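Local coordinates for protein D-galactonate dehydratase family member SEN1436 (Salmonella enterica subsp. enterica serovar Enteritidis, PDB 3TW9) that dehydrates D-gluconate to 2-dehydro-3-deoxy-D-gluconate with low activity in vitro, using one magnesium ion per subunit, at residues E266-V277 with Q291-E300. Sequence-based numbering, arbitrary orientation. Where two conformers were deposited one is given.
Sequences EQYQLFYLEDPV and QSSTPISMGE
Leu273 and Ile296 pair in parallel, as do Glu274 and Ser297, where strands 272-274 and 296-298 approach to 4.6 Å between axes, inclined at 35°. Three backbone bonds join them: Leu273 N to Pro295 O (2.8 Å), Ser297 N to Leu273 O, and Asp275 N to Ser297 O. Pro295, with no N-H to give, can still accept here, and its ring rests on the carbonyl oxygens of Leu270 and Phe271.

On one face, Ser297 CB lies over the Tyr272 ring, 3.8 Å from the centroid and almost on its normal. With OG between backbone N and carbonyl carbon (chi1 73°), the hydroxyl also sits above the ring; this buried oxygen has no hydrogen-bond partner. The tyrosine's own hydroxyl bonds Tyr150. On the other face, Leu273 CB meets Ile296 CD1 at 4.1 Å, beside helices 255-265 and 285-291.

With helix 285-291 between them, the strands form a beta-alpha-beta unit of the enolase-superfamily barrel, whose magnesium ligands, here Glu274 and Glu300, sit at or just beyond the C-terminal strand ends. Their side chains cross at about a right angle, OE2 of Glu274 3.0 Å from OE1 of Glu300, a closeness suiting two ligands of one magnesium ion, whose charge would probably offset theirs; Arg321 salt-bridges Glu274. Asp275 OD1 accepts from Gly299 N (3.2 Å) on its syn side, 28° out of the carboxylate plane, tying together the loops past the strands. Unbranched Met298, bent at chi2 and chi3, lays its sulfur against Pro276 CD and its CE against Val277 CG2 (3.8 Å).

Ahead of the strands, Glu266 OE2 takes two bonds, from Ser292 OG on its anti lone pair and from Ser293 N above the carboxylate plane. Ser292 OG in turn accepts from Thr294 N, closing an ST turn.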
ATOM      1  N   GLU C 266      28.904 -14.890  -2.183  1.00 20.47           N
ATOM      2  CA  GLU C 266      29.117 -13.505  -1.703  1.00 22.99           C
ATOM      3  C   GLU C 266      30.181 -12.720  -2.459  1.00 25.26           C
ATOM      4  O   GLU C 266      29.934 -11.597  -2.867  1.00 24.20           O
ATOM      5  CB  GLU C 266      29.449 -13.487  -0.209  1.00 23.16           C
ATOM      6  CG  GLU C 266      28.211 -13.398   0.630  1.00 25.30           C
ATOM      7  CD  GLU C 266      28.441 -13.472   2.121  1.00 24.52           C
ATOM      8  OE1 GLU C 266      29.446 -12.943   2.655  1.00 25.13           O
ATOM      9  OE2 GLU C 266      27.567 -14.071   2.767  1.00 22.19           O
ATOM     10  N   GLN C 267      31.351 -13.339  -2.643  1.00 26.83           N
ATOM     11  CA  GLN C 267      32.498 -12.694  -3.280  1.00 19.95           C
ATOM     12  C   GLN C 267      32.233 -12.300  -4.748  1.00 29.84           C
ATOM     13  O   GLN C 267      32.961 -11.480  -5.310  1.00 27.72           O
ATOM     14  CB  GLN C 267      33.713 -13.620  -3.225  1.00 24.45           C
ATOM     15  CG  GLN C 267      33.471 -14.968  -3.888  1.00 25.41           C
ATOM     16  CD  GLN C 267      34.586 -15.973  -3.644  1.00 42.10           C
ATOM     17  OE1 GLN C 267      35.754 -15.704  -3.910  1.00 35.61           O
ATOM     18  NE2 GLN C 267      34.216 -17.146  -3.140  1.00 35.86           N
ATOM     19  N   TYR C 268      31.198 -12.885  -5.356  1.00 27.22           N
ATOM     20  CA  TYR C 268      30.894 -12.636  -6.783  1.00 24.71           C
ATOM     21  C   TYR C 268      29.842 -11.548  -6.992  1.00 23.67           C
ATOM     22  O   TYR C 268      29.519 -11.197  -8.147  1.00 24.25           O
ATOM     23  CB  TYR C 268      30.505 -13.945  -7.480  1.00 21.67           C
ATOM     24  CG  TYR C 268      31.536 -15.010  -7.282  1.00 23.15           C
ATOM     25  CD1 TYR C 268      32.860 -14.802  -7.700  1.00 29.06           C
ATOM     26  CD2 TYR C 268      31.216 -16.223  -6.666  1.00 24.73           C
ATOM     27  CE1 TYR C 268      33.841 -15.775  -7.514  1.00 26.45           C
ATOM     28  CE2 TYR C 268      32.192 -17.209  -6.476  1.00 29.20           C
ATOM     29  CZ  TYR C 268      33.504 -16.974  -6.903  1.00 25.31           C
ATOM     30  OH  TYR C 268      34.477 -17.934  -6.720  1.00 30.18           O
ATOM     31  N   GLN C 269      29.326 -11.032  -5.865  1.00 19.30           N
ATOM     32  CA  GLN C 269      28.477  -9.837  -5.851  0.50 19.20           C
ATOM     33  C   GLN C 269      27.284  -9.956  -6.799  1.00 25.57           C
ATOM     34  O   GLN C 269      27.112  -9.112  -7.695  1.00 23.91           O
ATOM     35  CB  GLN C 269      29.310  -8.592  -6.206  0.50 25.88           C
ATOM     36  CG  GLN C 269      30.523  -8.343  -5.306  0.50 32.24           C
ATOM     37  CD  GLN C 269      30.249  -7.286  -4.254  0.50 30.86           C
ATOM     38  OE1 GLN C 269      29.101  -7.056  -3.886  0.50 42.89           O
ATOM     39  NE2 GLN C 269      31.304  -6.633  -3.770  0.50 32.20           N
ATOM     40  N   LEU C 270      26.486 -11.012  -6.625  1.00 22.36           N
ATOM     41  CA  LEU C 270      25.284 -11.197  -7.427  0.50 21.43           C
ATOM     42  C   LEU C 270      24.268 -10.103  -7.143  1.00 17.18           C
ATOM     43  O   LEU C 270      24.187  -9.588  -6.031  1.00 20.18           O
ATOM     44  CB  LEU C 270      24.654 -12.576  -7.171  0.50 22.29           C
ATOM     45  CG  LEU C 270      25.219 -13.731  -8.009  0.50 26.50           C
ATOM     46  CD1 LEU C 270      26.699 -13.980  -7.737  0.50 16.91           C
ATOM     47  CD2 LEU C 270      24.419 -15.005  -7.790  0.50 25.22           C
ATOM     48  N   PHE C 271      23.505  -9.738  -8.158  1.00 20.21           N
ATOM     49  CA  PHE C 271      22.406  -8.799  -7.966  1.00 16.06           C
ATOM     50  C   PHE C 271      21.331  -9.452  -7.086  1.00 19.08           C
ATOM     51  O   PHE C 271      20.795  -8.824  -6.173  1.00 22.26           O
ATOM     52  CB  PHE C 271      21.837  -8.393  -9.324  1.00 20.15           C
ATOM     53  CG  PHE C 271      20.746  -7.372  -9.250  1.00 23.87           C
ATOM     54  CD1 PHE C 271      21.041  -6.033  -9.075  1.00 22.28           C
ATOM     55  CD2 PHE C 271      19.403  -7.756  -9.385  1.00 23.41           C
ATOM     56  CE1 PHE C 271      20.010  -5.073  -9.017  1.00 23.20           C
ATOM     57  CE2 PHE C 271      18.386  -6.807  -9.319  1.00 15.98           C
ATOM     58  CZ  PHE C 271      18.683  -5.478  -9.151  1.00 17.64           C
ATOM     59  N   TYR C 272      21.028 -10.711  -7.394  1.00 20.96           N
ATOM     60  CA  TYR C 272      20.339 -11.570  -6.449  1.00 18.70           C
ATOM     61  C   TYR C 272      20.513 -13.064  -6.688  1.00 21.74           C
ATOM     62  O   TYR C 272      20.798 -13.504  -7.806  1.00 18.74           O
ATOM     63  CB  TYR C 272      18.873 -11.147  -6.245  1.00 15.31           C
ATOM     64  CG  TYR C 272      17.864 -11.235  -7.362  1.00 17.76           C
ATOM     65  CD1 TYR C 272      17.581 -12.450  -8.033  1.00 18.27           C
ATOM     66  CD2 TYR C 272      17.087 -10.107  -7.668  1.00 18.15           C
ATOM     67  CE1 TYR C 272      16.541 -12.502  -9.009  1.00 16.99           C
ATOM     68  CE2 TYR C 272      16.101 -10.149  -8.618  1.00 20.53           C
ATOM     69  CZ  TYR C 272      15.828 -11.326  -9.294  1.00 17.77           C
ATOM     70  OH  TYR C 272      14.788 -11.292 -10.224  1.00 20.02           O
ATOM     71  N   LEU C 273      20.344 -13.824  -5.604  1.00 17.74           N
ATOM     72  CA  LEU C 273      20.257 -15.288  -5.655  1.00 19.80           C
ATOM     73  C   LEU C 273      18.797 -15.621  -5.397  1.00 21.00           C
ATOM     74  O   LEU C 273      18.238 -15.200  -4.380  1.00 18.82           O
ATOM     75  CB  LEU C 273      21.114 -15.912  -4.561  1.00 22.00           C
ATOM     76  CG  LEU C 273      21.203 -17.451  -4.502  1.00 17.49           C
ATOM     77  CD1 LEU C 273      21.914 -17.991  -5.759  1.00 20.97           C
ATOM     78  CD2 LEU C 273      21.966 -17.882  -3.283  1.00 19.92           C
ATOM     79  N   GLU C 274      18.197 -16.351  -6.330  1.00 18.36           N
ATOM     80  CA  GLU C 274      16.751 -16.506  -6.419  1.00 17.45           C
ATOM     81  C   GLU C 274      16.250 -17.877  -5.983  1.00 20.34           C
ATOM     82  O   GLU C 274      16.855 -18.911  -6.291  1.00 17.09           O
ATOM     83  CB  GLU C 274      16.289 -16.234  -7.855  1.00 20.42           C
ATOM     84  CG  GLU C 274      14.783 -16.308  -8.003  1.00 21.28           C
ATOM     85  CD  GLU C 274      14.347 -16.246  -9.414  1.00 24.22           C
ATOM     86  OE1 GLU C 274      15.210 -15.980 -10.256  1.00 26.06           O
ATOM     87  OE2 GLU C 274      13.133 -16.436  -9.663  1.00 28.00           O
ATOM     88  N   ASP C 275      15.106 -17.851  -5.299  1.00 18.36           N
ATOM     89  CA  ASP C 275      14.455 -19.070  -4.750  1.00 16.12           C
ATOM     90  C   ASP C 275      15.407 -20.067  -4.129  1.00 17.70           C
ATOM     91  O   ASP C 275      15.451 -21.230  -4.541  1.00 19.58           O
ATOM     92  CB  ASP C 275      13.536 -19.715  -5.781  1.00 16.36           C
ATOM     93  CG  ASP C 275      12.389 -18.841  -6.146  1.00 20.22           C
ATOM     94  OD1 ASP C 275      12.263 -17.721  -5.593  1.00 21.54           O
ATOM     95  OD2 ASP C 275      11.595 -19.237  -7.049  1.00 22.98           O
ATOM     96  N   PRO C 276      16.182 -19.624  -3.103  1.00 19.16           N
ATOM     97  CA  PRO C 276      17.063 -20.567  -2.447  1.00 16.44           C
ATOM     98  C   PRO C 276      16.282 -21.669  -1.688  1.00 21.35           C
ATOM     99  O   PRO C 276      16.835 -22.723  -1.394  1.00 18.63           O
ATOM    100  CB  PRO C 276      17.851 -19.687  -1.460  1.00 20.31           C
ATOM    101  CG  PRO C 276      16.991 -18.501  -1.211  1.00 18.71           C
ATOM    102  CD  PRO C 276      16.327 -18.259  -2.546  1.00 18.59           C
ATOM    103  N   VAL C 277      15.026 -21.391  -1.347  1.00 18.03           N
ATOM    104  CA  VAL C 277      14.176 -22.413  -0.717  1.00 18.76           C
ATOM    105  C   VAL C 277      12.840 -22.485  -1.429  1.00 18.83           C
ATOM    106  O   VAL C 277      12.411 -21.517  -2.066  1.00 20.28           O
ATOM    107  CB  VAL C 277      13.969 -22.191   0.820  1.00 16.79           C
ATOM    108  CG1 VAL C 277      15.296 -22.244   1.530  1.00 17.38           C
ATOM    109  CG2 VAL C 277      13.246 -20.846   1.142  1.00 18.30           C
ATOM    110  N   GLN C 291      23.649 -15.536   8.435  1.00 18.78           N
ATOM    111  CA  GLN C 291      24.957 -15.911   7.931  1.00 21.01           C
ATOM    112  C   GLN C 291      25.393 -15.246   6.623  1.00 21.06           C
ATOM    113  O   GLN C 291      26.567 -14.946   6.476  1.00 23.90           O
ATOM    114  CB  GLN C 291      25.060 -17.420   7.792  1.00 25.84           C
ATOM    115  CG  GLN C 291      24.914 -18.137   9.120  1.00 26.29           C
ATOM    116  CD  GLN C 291      25.266 -19.603   9.037  1.00 23.00           C
ATOM    117  OE1 GLN C 291      26.139 -20.000   8.251  1.00 21.30           O
ATOM    118  NE2 GLN C 291      24.570 -20.431   9.839  1.00 18.69           N
ATOM    119  N   SER C 292      24.476 -15.069   5.669  1.00 20.48           N
ATOM    120  CA  SER C 292      24.855 -14.563   4.343  1.00 21.59           C
ATOM    121  C   SER C 292      24.314 -13.173   4.007  1.00 19.29           C
ATOM    122  O   SER C 292      23.226 -12.785   4.438  1.00 19.64           O
ATOM    123  CB  SER C 292      24.465 -15.563   3.230  1.00 19.88           C
ATOM    124  OG  SER C 292      24.925 -15.107   1.936  1.00 23.36           O
ATOM    125  N   SER C 293      25.092 -12.449   3.212  1.00 17.98           N
ATOM    126  CA  SER C 293      24.765 -11.102   2.776  1.00 18.64           C
ATOM    127  C   SER C 293      24.610 -11.063   1.265  1.00 18.19           C
ATOM    128  O   SER C 293      24.504  -9.984   0.702  1.00 18.27           O
ATOM    129  CB  SER C 293      25.852 -10.113   3.193  1.00 18.57           C
ATOM    130  OG  SER C 293      27.119 -10.557   2.767  1.00 20.29           O
ATOM    131  N   THR C 294      24.595 -12.230   0.624  1.00 17.35           N
ATOM    132  CA  THR C 294      24.197 -12.300  -0.811  1.00 15.70           C
ATOM    133  C   THR C 294      22.727 -11.888  -0.918  1.00 19.55           C
ATOM    134  O   THR C 294      21.919 -12.421  -0.170  1.00 19.58           O
ATOM    135  CB  THR C 294      24.383 -13.725  -1.352  1.00 15.77           C
ATOM    136  OG1 THR C 294      25.791 -14.009  -1.406  1.00 19.29           O
ATOM    137  CG2 THR C 294      23.766 -13.873  -2.725  1.00 24.68           C
ATOM    138  N   PRO C 295      22.364 -10.930  -1.824  1.00 17.47           N
ATOM    139  CA  PRO C 295      20.966 -10.506  -1.893  1.00 18.31           C
ATOM    140  C   PRO C 295      20.085 -11.664  -2.330  1.00 18.41           C
ATOM    141  O   PRO C 295      20.512 -12.515  -3.113  1.00 20.72           O
ATOM    142  CB  PRO C 295      20.957  -9.425  -2.988  1.00 18.16           C
ATOM    143  CG  PRO C 295      22.418  -8.988  -3.058  1.00 17.69           C
ATOM    144  CD  PRO C 295      23.195 -10.222  -2.816  1.00 15.88           C
ATOM    145  N   ILE C 296      18.890 -11.722  -1.752  1.00 16.49           N
ATOM    146  CA  ILE C 296      18.020 -12.883  -1.930  1.00 18.83           C
ATOM    147  C   ILE C 296      16.713 -12.439  -2.519  1.00 20.40           C
ATOM    148  O   ILE C 296      16.145 -11.456  -2.057  1.00 20.45           O
ATOM    149  CB  ILE C 296      17.690 -13.550  -0.565  1.00 17.70           C
ATOM    150  CG1 ILE C 296      18.932 -14.152   0.093  1.00 15.06           C
ATOM    151  CG2 ILE C 296      16.573 -14.621  -0.708  1.00 20.39           C
ATOM    152  CD1 ILE C 296      19.706 -15.214  -0.763  1.00 13.63           C
ATOM    153  N   SER C 297      16.230 -13.162  -3.521  1.00 19.59           N
ATOM    154  CA  SER C 297      14.853 -13.004  -3.967  1.00 16.34           C
ATOM    155  C   SER C 297      14.057 -14.321  -3.802  1.00 14.56           C
ATOM    156  O   SER C 297      14.605 -15.444  -3.873  1.00 15.98           O
ATOM    157  CB  SER C 297      14.773 -12.497  -5.412  1.00 18.66           C
ATOM    158  OG  SER C 297      15.127 -13.530  -6.299  1.00 17.52           O
ATOM    159  N   MET C 298      12.752 -14.152  -3.603  1.00 15.59           N
ATOM    160  CA  MET C 298      11.871 -15.269  -3.327  1.00 16.59           C
ATOM    161  C   MET C 298      10.539 -14.914  -3.912  1.00 16.93           C
ATOM    162  O   MET C 298      10.113 -13.759  -3.864  1.00 16.66           O
ATOM    163  CB  MET C 298      11.665 -15.437  -1.798  1.00 20.33           C
ATOM    164  CG  MET C 298      12.698 -16.259  -1.071  1.00 15.78           C
ATOM    165  SD  MET C 298      12.817 -17.991  -1.579  1.00 18.69           S
ATOM    166  CE  MET C 298      11.154 -18.586  -1.121  1.00 17.37           C
ATOM    167  N   GLY C 299       9.832 -15.919  -4.412  1.00 22.14           N
ATOM    168  CA  GLY C 299       8.400 -15.759  -4.421  1.00 14.18           C
ATOM    169  C   GLY C 299       7.584 -15.963  -5.672  1.00 18.35           C
ATOM    170  O   GLY C 299       6.364 -15.769  -5.635  1.00 17.16           O
ATOM    171  N   GLU C 300       8.192 -16.372  -6.782  1.00 20.81           N
ATOM    172  CA  GLU C 300       7.355 -16.594  -7.968  1.00 12.73           C
ATOM    173  C   GLU C 300       6.269 -17.680  -7.725  1.00 18.62           C
ATOM    174  O   GLU C 300       5.225 -17.642  -8.357  1.00 22.45           O
ATOM    175  CB  GLU C 300       8.200 -16.926  -9.189  1.00 18.22           C
ATOM    176  CG  GLU C 300       8.922 -18.225  -9.085  1.00 19.22           C
ATOM    177  CD  GLU C 300       9.846 -18.502 -10.262  1.00 30.25           C
ATOM    178  OE1 GLU C 300      10.578 -17.591 -10.723  1.00 28.04           O
ATOM    179  OE2 GLU C 300       9.850 -19.662 -10.705  1.00 21.54           O
TER
HETATM  180  O   HOH W   1      26.657 -12.468  -4.319  1.00 25.91           O
HETATM  181  O   HOH W   2      11.092 -16.368  -7.588  1.00 26.69           O